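Local coordinates for HD domain protein (Enterococcus faecalis, PDB 4LRL) that binds a metal ion and deoxynucleoside triphosphates, and probably hydrolyses dNTPs to deoxynucleosides and triphosphate under allosteric control, at residues I97-I101 / A206-D210; C102-Q106 / W119-R124; P194-M199 / P237-I242. All coordinates share one frame; numbering follows the deposited sequence.

Interaction 1 (I97-I101 / A206-D210); sequences ITRRI and ADRMD. With NI (nickel (II) ion), chain N.
In the helical core of the HD domain, helix 87-108 lies against the first turn of helix 206-219, with Ile-97, Thr-98 and Ile-101 facing Ala-206, Met-209 and Asp-210. The short axes run 10.4 Å apart at 123°. Ile-97 does most of the filling, and its two branches part company at CB. With CG1 anti to the carbonyl carbon (chi1 -64°) and the chain extended beyond it, CD1 reaches the backbone of the opposite helix and lies 3.5 Å from Asp-210 N, whose hydrogen is already given to Ala-206 O. The shorter branch, CG2, rests 3.9 Å from Ala-206 CB, where alanine's small side chain lets the backbones of Ile-97 and Ala-206 approach, CA to CA 5.7 Å. Thr-98 OG1 sits 3.2 Å from that same methyl, but its polar partner is Val-94, one turn back in its own helix. One turn further along helix 87-108 from Ile-97, Ile-101 and Met-209 meet tip to tip, CD1 to CE at 4.1 Å; the bend at the methionine sulfur turns the methyl into the contact.

Asp-207 points away from this apolar seam, and its OD2 binds nickel at 2.1 Å. Its OD1 accepts a hydrogen bond from a water that is itself a nickel ligand. Asp-210, its CB against Ile-97, is held by His-45 and Arg-214. His-90, His-134 and Asp-135 complete the protein ligands of the metal, the H...HD...D arrangement characteristic of HD-domain phosphohydrolases.

Interaction 2 (C102-Q106 / W119-R124); sequences CEIFQ and WNDDER
Arg-124 leans across to Cys-102, Glu-103 and Gln-106 on helix 87-108, while Trp-119 lies against Cys-102 and Phe-105. From CB the arginine chain runs extended through CG and CD, then bends at chi3 (-57°) to bring NE within 3.9 Å of Cys-102 CB. NE also donates to the syn lone pair of Asp-121 OD2 at 2.9 Å, a salt bridge tilted from the guanidinium plane. NH1 lies beside the helix, with Gln-106 CB at the guanidinium edge, and makes a weak second bond to the same carboxylate oxygen. NH2 ends the chain in a weak, bent hydrogen bond of 3.2 Å to Glu-103 OE1, the carboxylate and guanidinium planes strongly tilted against each other. Aspartate and glutamate thus share one arginine, and Glu-103 also pairs with Arg-107.

Asp-121 OD2 has a further donor, Trp-119 NE1, which meets its anti side in an almost straight bond of 3.0 Å. This bond lies in the indole plane and helps to fix the rotation of the ring. The Gln-106 amide stacks on the Asp-121 carboxylate, their planes 25° apart. Phe-105 sets CB over the face of the indole five-membered ring, 3.9 Å from its centroid, in a CH-pi contact. The Phe-105 ring turns its edge to the Trp-119 face, offset, with the planes at 62°. Cys-102 SG, small and polarisable, approaches the six-membered ring obliquely, 3.7 Å from Trp-119 CZ2.

The apolar half of the contact continues inward, where Met-199 of helix 194-200 touches Cys-102 and Phe-105, and Pro-237 of strand 235-238 packs on both aromatic rings. The segment 119-124 itself leads directly into helix 124-133.

Interaction 3 (P194-M199 / P237-I242); sequences PQVVQM and PYKGGI
Pro-237 presents CB to the amide of Gln-195, 3.8 Å from CD, an apolar methylene against a flat polar group. Next, Tyr-238 offers its carbonyl: Gln-195 NE2 donates to Tyr-238 O at 3.2 Å from above the carbonyl plane, while Gly-241 N binds that oxygen from the opposite face. The glutamine nitrogen also donates to Gly-118 O, its two N-H bonds allowing it to serve both carbonyls. At Lys-239 the backbone O lies against the ring of Pro-194, 3.3 Å from CG, and the side chain leaves for Glu-116. Gly-240 is the third residue of the type I turn, which Gly-241 closes. Gly-241, at positive phi (132°), adopts a conformation suited to glycine and lets its CA lie against the Gln-198 amide. Ile-242 then gives its N-H to Gln-198 OE1 at 3.0 Å and 166°, from above the amide's carbonyl plane and not along a lone pair; the amide of this extended side chain thus spans Gly-241, bonding the residues that flank it, weakly from NE2 to Gly-240 O. Ile-242 CD1 reaches over the helix to Met-199 CA (3.5 Å) and CB.

The turn joins strand 235-238, an outermost strand of this chain's sheet, to strand 241-245, with Tyr-238 packed on strand 411-413. Val-196, pointing away from the turn, touches helix 124-133, as does Met-199, which also reaches helix 87-108.

Overall arrangement
From the N terminus, helix 87-108 supplies the first segments of two contacts. Interaction 2 closes early, bringing the approach to helix 124-133 back onto the C-terminal part of helix 87-108; it lies wholly within the longer excursion that interaction 1 closes at helix 206-219. Helix 194-200 then opens interaction 3 before interaction 1 has closed, so these two cross, whereas interactions 2 and 3 follow in series. Met-199 joins interactions 1 and 3: its O probably accepts from Ala-206 N, and its sulfur packs on Thr-98 and Ile-101. Phe-105 meets Pro-237 and Trp-119 meets Gln-195, joining interactions 2 and 3. Together the contacts tie the metal-binding helical core to the sheet of the HD-associated region.

Interaction 1 (I97-I101 / A206-D210)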
ATOM      1  N   ILE C  97      13.657  15.509  -2.718  1.00 29.38           N
ATOM      2  CA  ILE C  97      12.697  16.198  -1.853  1.00 29.53           C
ATOM      3  C   ILE C  97      12.981  17.706  -1.861  1.00 30.74           C
ATOM      4  O   ILE C  97      12.062  18.511  -1.967  1.00 31.81           O
ATOM      5  CB  ILE C  97      12.728  15.644  -0.406  1.00 28.64           C
ATOM      6  CG1 ILE C  97      12.277  14.162  -0.385  1.00 28.04           C
ATOM      7  CG2 ILE C  97      11.902  16.530   0.538  1.00 27.65           C
ATOM      8  CD1 ILE C  97      12.182  13.540   1.020  1.00 26.40           C
ATOM      9  N   THR C  98      14.263  18.061  -1.784  1.00 31.21           N
ATOM     10  CA  THR C  98      14.732  19.446  -1.784  1.00 32.39           C
ATOM     11  C   THR C  98      14.368  20.132  -3.102  1.00 33.52           C
ATOM     12  O   THR C  98      13.951  21.296  -3.112  1.00 34.04           O
ATOM     13  CB  THR C  98      16.264  19.502  -1.564  1.00 32.37           C
ATOM     14  OG1 THR C  98      16.581  18.935  -0.291  1.00 31.26           O
ATOM     15  CG2 THR C  98      16.774  20.917  -1.583  1.00 34.61           C
ATOM     16  N   ARG C  99      14.510  19.399  -4.207  1.00 33.49           N
ATOM     17  CA  ARG C  99      14.142  19.929  -5.516  1.00 34.30           C
ATOM     18  C   ARG C  99      12.641  20.205  -5.570  1.00 34.87           C
ATOM     19  O   ARG C  99      12.208  21.236  -6.083  1.00 36.08           O
ATOM     20  CB  ARG C  99      14.571  18.983  -6.636  1.00 34.42           C
ATOM     21  CG  ARG C  99      14.316  19.520  -8.032  1.00 35.34           C
ATOM     22  CD  ARG C  99      14.320  18.406  -9.068  1.00 36.55           C
ATOM     23  NE  ARG C  99      13.198  17.477  -8.940  1.00 36.09           N
ATOM     24  CZ  ARG C  99      11.934  17.725  -9.304  1.00 37.73           C
ATOM     25  NH1 ARG C  99      11.585  18.899  -9.832  1.00 38.23           N
ATOM     26  NH2 ARG C  99      11.003  16.781  -9.141  1.00 36.02           N
ATOM     27  N   ARG C 100      11.845  19.299  -5.012  1.00 34.44           N
ATOM     28  CA  ARG C 100      10.393  19.492  -5.014  1.00 34.82           C
ATOM     29  C   ARG C 100      10.003  20.718  -4.199  1.00 35.19           C
ATOM     30  O   ARG C 100       9.123  21.476  -4.614  1.00 36.25           O
ATOM     31  CB  ARG C 100       9.667  18.233  -4.543  1.00 33.78           C
ATOM     32  CG  ARG C 100       9.779  17.103  -5.556  1.00 34.36           C
ATOM     33  CD  ARG C 100       9.205  15.797  -5.074  1.00 34.36           C
ATOM     34  NE  ARG C 100       9.612  14.715  -5.976  1.00 39.66           N
ATOM     35  CZ  ARG C 100       9.151  13.462  -5.948  1.00 39.69           C
ATOM     36  NH1 ARG C 100       9.610  12.577  -6.824  1.00 39.15           N
ATOM     37  NH2 ARG C 100       8.233  13.091  -5.059  1.00 39.85           N
ATOM     38  N   ILE C 101      10.685  20.921  -3.069  1.00 34.49           N
ATOM     39  CA  ILE C 101      10.428  22.072  -2.191  1.00 35.32           C
ATOM     40  C   ILE C 101      10.791  23.400  -2.860  1.00 36.81           C
ATOM     41  O   ILE C 101      10.008  24.345  -2.816  1.00 37.41           O
ATOM     42  CB  ILE C 101      11.156  21.941  -0.812  1.00 34.60           C
ATOM     43  CG1 ILE C 101      10.685  20.673  -0.102  1.00 33.20           C
ATOM     44  CG2 ILE C 101      10.900  23.175   0.064  1.00 34.16           C
ATOM     45  CD1 ILE C 101      11.403  20.354   1.195  1.00 33.72           C
ATOM     46  N   ALA C 206      14.553  17.905   4.604  1.00 32.44           N
ATOM     47  CA  ALA C 206      14.577  16.958   3.499  1.00 31.22           C
ATOM     48  C   ALA C 206      15.328  15.671   3.855  1.00 30.49           C
ATOM     49  O   ALA C 206      15.037  14.600   3.314  1.00 29.12           O
ATOM     50  CB  ALA C 206      15.184  17.606   2.277  1.00 31.48           C
ATOM     51  N   ASP C 207      16.272  15.796   4.788  1.00 30.42           N
ATOM     52  CA  ASP C 207      17.115  14.690   5.241  1.00 29.84           C
ATOM     53  C   ASP C 207      16.281  13.720   6.086  1.00 29.19           C
ATOM     54  O   ASP C 207      16.164  12.535   5.766  1.00 29.05           O
ATOM     55  CB  ASP C 207      18.313  15.269   6.033  1.00 30.49           C
ATOM     56  CG  ASP C 207      19.313  14.211   6.495  1.00 30.04           C
ATOM     57  OD1 ASP C 207      20.217  14.563   7.273  1.00 33.08           O
ATOM     58  OD2 ASP C 207      19.226  13.040   6.097  1.00 31.32           O
ATOM     59  N   ARG C 208      15.690  14.234   7.154  1.00 29.33           N
ATOM     60  CA  ARG C 208      14.797  13.446   7.997  1.00 29.23           C
ATOM     61  C   ARG C 208      13.627  12.865   7.198  1.00 29.39           C
ATOM     62  O   ARG C 208      13.290  11.683   7.353  1.00 28.83           O
ATOM     63  CB  ARG C 208      14.279  14.288   9.166  1.00 29.85           C
ATOM     64  CG  ARG C 208      15.378  14.882  10.045  1.00 29.06           C
ATOM     65  CD  ARG C 208      14.742  15.802  11.031  1.00 30.15           C
ATOM     66  NE  ARG C 208      15.658  16.543  11.898  1.00 30.62           N
ATOM     67  CZ  ARG C 208      16.184  16.066  13.023  1.00 29.99           C
ATOM     68  NH1 ARG C 208      16.964  16.841  13.770  1.00 29.42           N
ATOM     69  NH2 ARG C 208      15.924  14.818  13.408  1.00 27.99           N
ATOM     70  N   MET C 209      13.032  13.678   6.327  1.00 29.88           N
ATOM     71  CA  MET C 209      11.869  13.227   5.559  1.00 30.61           C
ATOM     72  C   MET C 209      12.212  12.035   4.656  1.00 29.87           C
ATOM     73  O   MET C 209      11.464  11.066   4.596  1.00 30.00           O
ATOM     74  CB  MET C 209      11.225  14.380   4.779  1.00 31.17           C
ATOM     75  CG  MET C 209      10.544  15.415   5.688  1.00 34.02           C
ATOM     76  SD  MET C 209       9.375  16.488   4.828  1.00 39.19           S
ATOM     77  CE  MET C 209      10.438  17.809   4.256  1.00 37.68           C
ATOM     78  N   ASP C 210      13.356  12.088   3.987  1.00 29.51           N
ATOM     79  CA  ASP C 210      13.739  10.974   3.145  1.00 29.36           C
ATOM     80  C   ASP C 210      14.066   9.716   3.954  1.00 28.90           C
ATOM     81  O   ASP C 210      13.553   8.657   3.636  1.00 28.82           O
ATOM     82  CB  ASP C 210      14.898  11.314   2.213  1.00 29.17           C
ATOM     83  CG  ASP C 210      15.168  10.196   1.221  1.00 29.61           C
ATOM     84  OD1 ASP C 210      16.107   9.413   1.463  1.00 29.13           O
ATOM     85  OD2 ASP C 210      14.419  10.075   0.220  1.00 29.82           O
TER
HETATM   86 NI    NI N 501      20.995  12.033   5.504  1.00 46.05          NI
HETATM   87  O   HOH W   1      21.821  12.407   7.444  1.00 39.79           O
HETATM   88  O   HOH W   2      20.971  10.005   6.818  1.00 40.16           O

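Interaction 2 (C102-Q106 / W119-R124)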
ATOM      1  N   CYS C 102      11.976  23.450  -3.476  1.00 37.61           N
ATOM      2  CA  CYS C 102      12.445  24.623  -4.202  1.00 39.80           C
ATOM      3  C   CYS C 102      11.498  24.986  -5.338  1.00 41.17           C
ATOM      4  O   CYS C 102      11.230  26.161  -5.584  1.00 42.62           O
ATOM      5  CB  CYS C 102      13.842  24.377  -4.759  1.00 39.90           C
ATOM      6  SG  CYS C 102      15.144  24.333  -3.522  1.00 41.25           S
ATOM      7  N   GLU C 103      10.999  23.960  -6.018  1.00 41.35           N
ATOM      8  CA  GLU C 103      10.056  24.109  -7.114  1.00 43.04           C
ATOM      9  C   GLU C 103       8.763  24.769  -6.620  1.00 43.25           C
ATOM     10  O   GLU C 103       8.296  25.745  -7.205  1.00 44.62           O
ATOM     11  CB  GLU C 103       9.777  22.736  -7.736  1.00 42.70           C
ATOM     12  CG  GLU C 103       9.023  22.775  -9.042  1.00 46.93           C
ATOM     13  CD  GLU C 103       9.890  23.135 -10.244  1.00 50.77           C
ATOM     14  OE1 GLU C 103      11.107  22.858 -10.230  1.00 51.82           O
ATOM     15  OE2 GLU C 103       9.341  23.682 -11.220  1.00 55.27           O
ATOM     16  N   ILE C 104       8.215  24.236  -5.529  1.00 42.14           N
ATOM     17  CA  ILE C 104       7.020  24.783  -4.882  1.00 42.72           C
ATOM     18  C   ILE C 104       7.271  26.206  -4.366  1.00 43.34           C
ATOM     19  O   ILE C 104       6.443  27.098  -4.549  1.00 44.37           O
ATOM     20  CB  ILE C 104       6.548  23.842  -3.735  1.00 41.71           C
ATOM     21  CG1 ILE C 104       5.953  22.554  -4.318  1.00 41.83           C
ATOM     22  CG2 ILE C 104       5.530  24.518  -2.831  1.00 42.46           C
ATOM     23  CD1 ILE C 104       5.959  21.363  -3.350  1.00 41.26           C
ATOM     24  N   PHE C 105       8.427  26.404  -3.738  1.00 42.68           N
ATOM     25  CA  PHE C 105       8.815  27.705  -3.194  1.00 43.51           C
ATOM     26  C   PHE C 105       8.882  28.740  -4.300  1.00 45.56           C
ATOM     27  O   PHE C 105       8.426  29.876  -4.125  1.00 46.61           O
ATOM     28  CB  PHE C 105      10.176  27.608  -2.500  1.00 42.41           C
ATOM     29  CG  PHE C 105      10.110  27.187  -1.050  1.00 41.46           C
ATOM     30  CD1 PHE C 105      11.201  27.405  -0.209  1.00 40.38           C
ATOM     31  CD2 PHE C 105       8.962  26.590  -0.518  1.00 41.21           C
ATOM     32  CE1 PHE C 105      11.168  27.026   1.134  1.00 39.77           C
ATOM     33  CE2 PHE C 105       8.912  26.205   0.826  1.00 41.18           C
ATOM     34  CZ  PHE C 105      10.023  26.427   1.657  1.00 40.66           C
ATOM     35  N   GLN C 106       9.449  28.347  -5.442  1.00 45.86           N
ATOM     36  CA  GLN C 106       9.642  29.284  -6.543  1.00 48.02           C
ATOM     37  C   GLN C 106       8.325  29.689  -7.195  1.00 49.45           C
ATOM     38  O   GLN C 106       8.107  30.873  -7.452  1.00 51.00           O
ATOM     39  CB  GLN C 106      10.655  28.755  -7.575  1.00 47.96           C
ATOM     40  CG  GLN C 106      10.814  29.605  -8.859  1.00 50.06           C
ATOM     41  CD  GLN C 106      11.054  31.106  -8.610  1.00 53.45           C
ATOM     42  OE1 GLN C 106      11.559  31.516  -7.559  1.00 53.54           O
ATOM     43  NE2 GLN C 106      10.689  31.929  -9.591  1.00 54.73           N
ATOM     44  N   TRP C 119      11.098  33.268  -1.252  1.00 49.79           N
ATOM     45  CA  TRP C 119      12.194  32.410  -1.674  1.00 47.58           C
ATOM     46  C   TRP C 119      12.922  33.010  -2.865  1.00 48.57           C
ATOM     47  O   TRP C 119      12.301  33.459  -3.822  1.00 49.38           O
ATOM     48  CB  TRP C 119      11.670  31.013  -2.018  1.00 46.13           C
ATOM     49  CG  TRP C 119      12.633  30.166  -2.796  1.00 43.84           C
ATOM     50  CD1 TRP C 119      12.622  29.948  -4.139  1.00 43.74           C
ATOM     51  CD2 TRP C 119      13.757  29.448  -2.282  1.00 42.20           C
ATOM     52  NE1 TRP C 119      13.657  29.123  -4.496  1.00 42.50           N
ATOM     53  CE2 TRP C 119      14.375  28.802  -3.375  1.00 41.84           C
ATOM     54  CE3 TRP C 119      14.301  29.278  -1.000  1.00 41.55           C
ATOM     55  CZ2 TRP C 119      15.509  27.989  -3.228  1.00 40.91           C
ATOM     56  CZ3 TRP C 119      15.432  28.475  -0.854  1.00 40.55           C
ATOM     57  CH2 TRP C 119      16.024  27.844  -1.966  1.00 39.95           C
ATOM     58  N   ASN C 120      14.247  33.017  -2.792  1.00 48.44           N
ATOM     59  CA  ASN C 120      15.081  33.543  -3.860  1.00 49.87           C
ATOM     60  C   ASN C 120      15.713  32.410  -4.665  1.00 48.84           C
ATOM     61  O   ASN C 120      16.683  31.792  -4.223  1.00 47.58           O
ATOM     62  CB  ASN C 120      16.154  34.458  -3.268  1.00 50.97           C
ATOM     63  CG  ASN C 120      17.159  34.928  -4.298  1.00 53.07           C
ATOM     64  OD1 ASN C 120      17.002  34.697  -5.501  1.00 53.93           O
ATOM     65  ND2 ASN C 120      18.208  35.592  -3.828  1.00 55.34           N
ATOM     66  N   ASP C 121      15.174  32.158  -5.858  1.00 49.44           N
ATOM     67  CA  ASP C 121      15.561  30.988  -6.646  1.00 48.89           C
ATOM     68  C   ASP C 121      17.020  30.989  -7.130  1.00 49.62           C
ATOM     69  O   ASP C 121      17.499  29.979  -7.664  1.00 48.75           O
ATOM     70  CB  ASP C 121      14.586  30.732  -7.798  1.00 49.11           C
ATOM     71  CG  ASP C 121      14.540  29.264  -8.204  1.00 48.78           C
ATOM     72  OD1 ASP C 121      14.555  28.987  -9.421  1.00 51.54           O
ATOM     73  OD2 ASP C 121      14.493  28.379  -7.317  1.00 45.99           O
ATOM     74  N   ASP C 122      17.734  32.098  -6.919  1.00 50.92           N
ATOM     75  CA  ASP C 122      19.196  32.098  -7.086  1.00 51.80           C
ATOM     76  C   ASP C 122      19.873  31.106  -6.127  1.00 49.85           C
ATOM     77  O   ASP C 122      20.975  30.630  -6.399  1.00 49.96           O
ATOM     78  CB  ASP C 122      19.790  33.505  -6.910  1.00 53.94           C
ATOM     79  CG  ASP C 122      19.583  34.396  -8.136  1.00 57.43           C
ATOM     80  OD1 ASP C 122      19.685  35.641  -7.995  1.00 60.16           O
ATOM     81  OD2 ASP C 122      19.319  33.856  -9.240  1.00 58.92           O
ATOM     82  N   GLU C 123      19.195  30.789  -5.024  1.00 48.30           N
ATOM     83  CA  GLU C 123      19.699  29.843  -4.024  1.00 46.39           C
ATOM     84  C   GLU C 123      19.487  28.378  -4.392  1.00 44.83           C
ATOM     85  O   GLU C 123      19.995  27.495  -3.709  1.00 43.73           O
ATOM     86  CB  GLU C 123      19.063  30.113  -2.656  1.00 45.55           C
ATOM     87  CG  GLU C 123      19.180  31.551  -2.157  1.00 47.90           C
ATOM     88  CD  GLU C 123      20.501  31.856  -1.458  1.00 48.45           C
ATOM     89  OE1 GLU C 123      20.497  32.690  -0.534  1.00 48.17           O
ATOM     90  OE2 GLU C 123      21.541  31.268  -1.826  1.00 49.67           O
ATOM     91  N   ARG C 124      18.743  28.110  -5.463  1.00 45.01           N
ATOM     92  CA  ARG C 124      18.393  26.733  -5.813  1.00 43.75           C
ATOM     93  C   ARG C 124      19.602  25.796  -5.951  1.00 43.01           C
ATOM     94  O   ARG C 124      19.653  24.731  -5.311  1.00 41.83           O
ATOM     95  CB  ARG C 124      17.525  26.665  -7.081  1.00 44.46           C
ATOM     96  CG  ARG C 124      17.257  25.220  -7.531  1.00 45.06           C
ATOM     97  CD  ARG C 124      16.247  25.101  -8.648  1.00 47.34           C
ATOM     98  NE  ARG C 124      14.968  25.697  -8.285  1.00 50.48           N
ATOM     99  CZ  ARG C 124      13.821  25.479  -8.921  1.00 52.06           C
ATOM    100  NH1 ARG C 124      12.723  26.090  -8.511  1.00 53.34           N
ATOM    101  NH2 ARG C 124      13.764  24.653  -9.956  1.00 52.97           N
TER

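Interaction 3 (P194-M199 / P237-I242)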
ATOM      1  N   PRO C 194      18.613  31.392   6.089  1.00 44.36           N
ATOM      2  CA  PRO C 194      17.989  30.370   6.949  1.00 42.95           C
ATOM      3  C   PRO C 194      17.056  29.416   6.192  1.00 41.79           C
ATOM      4  O   PRO C 194      16.870  28.265   6.608  1.00 40.67           O
ATOM      5  CB  PRO C 194      17.203  31.195   7.967  1.00 44.38           C
ATOM      6  CG  PRO C 194      17.000  32.543   7.306  1.00 45.57           C
ATOM      7  CD  PRO C 194      18.187  32.761   6.442  1.00 45.56           C
ATOM      8  N   GLN C 195      16.474  29.885   5.090  1.00 42.05           N
ATOM      9  CA  GLN C 195      15.639  29.026   4.250  1.00 40.65           C
ATOM     10  C   GLN C 195      16.454  27.886   3.631  1.00 39.44           C
ATOM     11  O   GLN C 195      15.999  26.745   3.583  1.00 38.47           O
ATOM     12  CB  GLN C 195      14.959  29.836   3.151  1.00 41.25           C
ATOM     13  CG  GLN C 195      14.185  31.034   3.642  1.00 42.20           C
ATOM     14  CD  GLN C 195      13.730  31.919   2.503  1.00 43.32           C
ATOM     15  OE1 GLN C 195      13.941  31.596   1.328  1.00 42.51           O
ATOM     16  NE2 GLN C 195      13.095  33.044   2.840  1.00 42.70           N
ATOM     17  N   VAL C 196      17.654  28.211   3.161  1.00 39.90           N
ATOM     18  CA  VAL C 196      18.564  27.237   2.568  1.00 38.99           C
ATOM     19  C   VAL C 196      19.045  26.220   3.620  1.00 38.62           C
ATOM     20  O   VAL C 196      18.999  25.000   3.392  1.00 37.57           O
ATOM     21  CB  VAL C 196      19.777  27.949   1.893  1.00 40.08           C
ATOM     22  CG1 VAL C 196      20.815  26.938   1.427  1.00 39.08           C
ATOM     23  CG2 VAL C 196      19.315  28.850   0.740  1.00 39.57           C
ATOM     24  N   VAL C 197      19.486  26.726   4.771  1.00 39.68           N
ATOM     25  CA  VAL C 197      19.987  25.885   5.859  1.00 39.53           C
ATOM     26  C   VAL C 197      18.909  24.961   6.411  1.00 38.83           C
ATOM     27  O   VAL C 197      19.145  23.751   6.568  1.00 37.92           O
ATOM     28  CB  VAL C 197      20.581  26.742   7.020  1.00 41.11           C
ATOM     29  CG1 VAL C 197      20.917  25.865   8.224  1.00 40.57           C
ATOM     30  CG2 VAL C 197      21.817  27.498   6.556  1.00 41.45           C
ATOM     31  N   GLN C 198      17.730  25.526   6.699  1.00 39.35           N
ATOM     32  CA  GLN C 198      16.635  24.758   7.316  1.00 38.79           C
ATOM     33  C   GLN C 198      16.035  23.680   6.411  1.00 37.58           C
ATOM     34  O   GLN C 198      15.454  22.717   6.904  1.00 36.56           O
ATOM     35  CB  GLN C 198      15.537  25.676   7.867  1.00 39.89           C
ATOM     36  CG  GLN C 198      15.883  26.330   9.207  1.00 41.17           C
ATOM     37  CD  GLN C 198      14.790  27.260   9.726  1.00 44.46           C
ATOM     38  OE1 GLN C 198      13.583  27.003   9.566  1.00 46.55           O
ATOM     39  NE2 GLN C 198      15.206  28.341  10.350  1.00 44.60           N
ATOM     40  N   MET C 199      16.191  23.832   5.097  1.00 37.94           N
ATOM     41  CA  MET C 199      15.659  22.853   4.151  1.00 37.28           C
ATOM     42  C   MET C 199      16.429  21.546   4.269  1.00 36.69           C
ATOM     43  O   MET C 199      15.897  20.453   4.039  1.00 35.82           O
ATOM     44  CB  MET C 199      15.721  23.380   2.713  1.00 37.65           C
ATOM     45  CG  MET C 199      14.683  22.723   1.781  1.00 36.36           C
ATOM     46  SD  MET C 199      14.634  23.364   0.100  1.00 38.67           S
ATOM     47  CE  MET C 199      14.269  25.111   0.366  1.00 36.70           C
ATOM     48  N   PRO C 237       8.399  29.210   2.844  1.00 43.72           N
ATOM     49  CA  PRO C 237       9.499  29.997   3.376  1.00 43.86           C
ATOM     50  C   PRO C 237       8.976  31.194   4.166  1.00 44.26           C
ATOM     51  O   PRO C 237       7.843  31.619   3.967  1.00 44.92           O
ATOM     52  CB  PRO C 237      10.206  30.496   2.114  1.00 44.73           C
ATOM     53  CG  PRO C 237       9.089  30.670   1.127  1.00 45.08           C
ATOM     54  CD  PRO C 237       8.114  29.549   1.431  1.00 44.61           C
ATOM     55  N   TYR C 238       9.801  31.704   5.073  1.00 44.20           N
ATOM     56  CA  TYR C 238       9.610  33.026   5.673  1.00 44.57           C
ATOM     57  C   TYR C 238      10.989  33.577   6.035  1.00 44.89           C
ATOM     58  O   TYR C 238      12.007  32.887   5.870  1.00 44.27           O
ATOM     59  CB  TYR C 238       8.676  32.971   6.891  1.00 44.45           C
ATOM     60  CG  TYR C 238       9.294  32.404   8.150  1.00 43.51           C
ATOM     61  CD1 TYR C 238       9.624  33.236   9.216  1.00 43.98           C
ATOM     62  CD2 TYR C 238       9.546  31.036   8.273  1.00 42.39           C
ATOM     63  CE1 TYR C 238      10.206  32.724  10.375  1.00 44.45           C
ATOM     64  CE2 TYR C 238      10.114  30.506   9.428  1.00 42.33           C
ATOM     65  CZ  TYR C 238      10.445  31.357  10.475  1.00 44.35           C
ATOM     66  OH  TYR C 238      11.009  30.845  11.622  1.00 45.23           O
ATOM     67  N   LYS C 239      11.016  34.806   6.545  1.00 45.85           N
ATOM     68  CA  LYS C 239      12.268  35.500   6.841  1.00 46.66           C
ATOM     69  C   LYS C 239      13.238  34.665   7.676  1.00 45.80           C
ATOM     70  O   LYS C 239      14.434  34.642   7.394  1.00 46.15           O
ATOM     71  CB  LYS C 239      11.979  36.839   7.524  1.00 48.36           C
ATOM     72  CG  LYS C 239      13.153  37.792   7.563  1.00 49.70           C
ATOM     73  CD  LYS C 239      12.719  39.106   8.195  1.00 52.83           C
ATOM     74  CE  LYS C 239      13.816  40.142   8.146  1.00 54.11           C
ATOM     75  NZ  LYS C 239      13.297  41.438   8.620  1.00 57.51           N
ATOM     76  N   GLY C 240      12.714  33.968   8.684  1.00 44.69           N
ATOM     77  CA  GLY C 240      13.532  33.141   9.568  1.00 43.87           C
ATOM     78  C   GLY C 240      13.672  31.692   9.131  1.00 42.62           C
ATOM     79  O   GLY C 240      14.119  30.850   9.909  1.00 42.39           O
ATOM     80  N   GLY C 241      13.294  31.376   7.899  1.00 41.68           N
ATOM     81  CA  GLY C 241      13.531  30.023   7.401  1.00 40.79           C
ATOM     82  C   GLY C 241      12.359  29.344   6.724  1.00 39.86           C
ATOM     83  O   GLY C 241      11.842  29.824   5.710  1.00 39.74           O
ATOM     84  N   ILE C 242      11.958  28.214   7.297  1.00 39.24           N
ATOM     85  CA  ILE C 242      10.888  27.378   6.750  1.00 38.60           C
ATOM     86  C   ILE C 242       9.805  27.133   7.794  1.00 38.28           C
ATOM     87  O   ILE C 242      10.100  26.836   8.950  1.00 38.12           O
ATOM     88  CB  ILE C 242      11.453  26.038   6.227  1.00 37.83           C
ATOM     89  CG1 ILE C 242      12.225  26.273   4.928  1.00 38.07           C
ATOM     90  CG2 ILE C 242      10.347  24.994   6.052  1.00 37.28           C
ATOM     91  CD1 ILE C 242      12.910  25.042   4.388  1.00 37.80           C
TER